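Local coordinates for phenylalanine ammonia-lyase (Rhodosporidium toruloides, PDB 1Y2M) that catalyses the non-oxidative deamination of L-phenylalanine and L-tyrosine to trans-cinnamic and p-coumaric acid, the committing step of phenylpropanoid metabolism, at the interface of chains A and B. Residues are numbered along the deposited sequence; one frame, centred on the assembly and turned at random. Chains: chain A/B, Phenylalanine ammonia-lyase.

The interface of chains A and B. Residues chain A 406-408; chain B 312, 345, 349.
A:His408, on the short strand 406-408, meets B:His345 and B:His312 of the neighbouring subunit and illustrates how one imidazole can join two others across a subunit boundary. Its CB turns CG away from the carbonyl carbon (chi1 -63°), which sends the ring out towards chain B. Beyond CG, ND1 passes 3.6 Å from CE1 of B:His345 and lies near CG of B:His312. The foremost atom, CE1, does most of the touching: it lies 3.4 Å from NE2 of B:His345, and it also points at the face of B:His312, over the ring centre and 3.4 Å from that ring's ND1. NE2, the other ring neighbour of CE1, keeps looser contact with both partners. Towards B:His345 the meeting is an offset stack, with planes inclined by 24° and centroids 4.3 Å apart; towards B:His312 it is an atom set against a face. The second face of B:His345 is backed within its own chain by CG1 of B:Val349, while the hydroxyl OG1 of A:Thr406 comes to 3.2 Å from CE1 of B:His345. Were B:His312 an alanine, CE1 of A:His408 would probably lose the aromatic face it rests on, and the ring could tilt more easily. Repeated by two-fold symmetry, this histidine cluster packs strand 406-408 of one subunit against the neighbouring chain and is likely to contribute to holding the subunits together in the homotetramer, a dimer of dimers.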
# COMPACT_ATOMS: atom_id res chain seq x y z
N THR A 406 -12.84 7.42 -43.96
CA THR A 406 -13.63 7.51 -42.74
C THR A 406 -12.76 7.86 -41.55
O THR A 406 -11.55 7.72 -41.58
CB THR A 406 -14.38 6.18 -42.49
OG1 THR A 406 -15.35 6.36 -41.45
CG2 THR A 406 -13.41 5.05 -42.16
N SER A 407 -13.40 8.33 -40.50
CA SER A 407 -12.71 8.58 -39.26
C SER A 407 -13.34 7.75 -38.17
O SER A 407 -14.48 7.31 -38.29
CB SER A 407 -12.72 10.05 -38.91
OG SER A 407 -14.05 10.45 -38.73
N HIS A 408 -12.57 7.52 -37.12
CA HIS A 408 -12.94 6.61 -36.04
C HIS A 408 -12.65 7.28 -34.68
O HIS A 408 -11.65 7.96 -34.50
CB HIS A 408 -12.16 5.31 -36.11
CG HIS A 408 -12.42 4.52 -37.34
ND1 HIS A 408 -13.39 3.53 -37.40
CD2 HIS A 408 -11.80 4.51 -38.55
CE1 HIS A 408 -13.37 2.98 -38.61
NE2 HIS A 408 -12.41 3.55 -39.32
N HIS B 312 -13.84 -1.10 -33.46
CA HIS B 312 -13.51 -1.32 -34.85
C HIS B 312 -12.04 -1.69 -35.01
O HIS B 312 -11.21 -1.11 -34.32
CB HIS B 312 -13.80 -0.03 -35.62
CG HIS B 312 -13.82 -0.22 -37.10
ND1 HIS B 312 -12.66 -0.30 -37.85
CD2 HIS B 312 -14.85 -0.32 -37.97
CE1 HIS B 312 -12.99 -0.45 -39.12
NE2 HIS B 312 -14.32 -0.47 -39.21
N HIS B 345 -20.76 1.37 -36.64
CA HIS B 345 -19.93 2.33 -37.41
C HIS B 345 -20.38 2.33 -38.86
O HIS B 345 -20.51 3.38 -39.49
CB HIS B 345 -18.40 2.04 -37.28
CG HIS B 345 -17.55 2.70 -38.33
ND1 HIS B 345 -17.11 4.01 -38.22
CD2 HIS B 345 -17.07 2.24 -39.51
CE1 HIS B 345 -16.39 4.32 -39.28
NE2 HIS B 345 -16.38 3.27 -40.10
N VAL B 349 -21.56 5.83 -40.71
CA VAL B 349 -20.85 6.39 -41.86
C VAL B 349 -21.82 6.79 -42.98
O VAL B 349 -21.43 7.52 -43.89
CB VAL B 349 -19.77 5.42 -42.46
CG1 VAL B 349 -18.74 5.03 -41.41
CG2 VAL B 349 -20.41 4.18 -43.11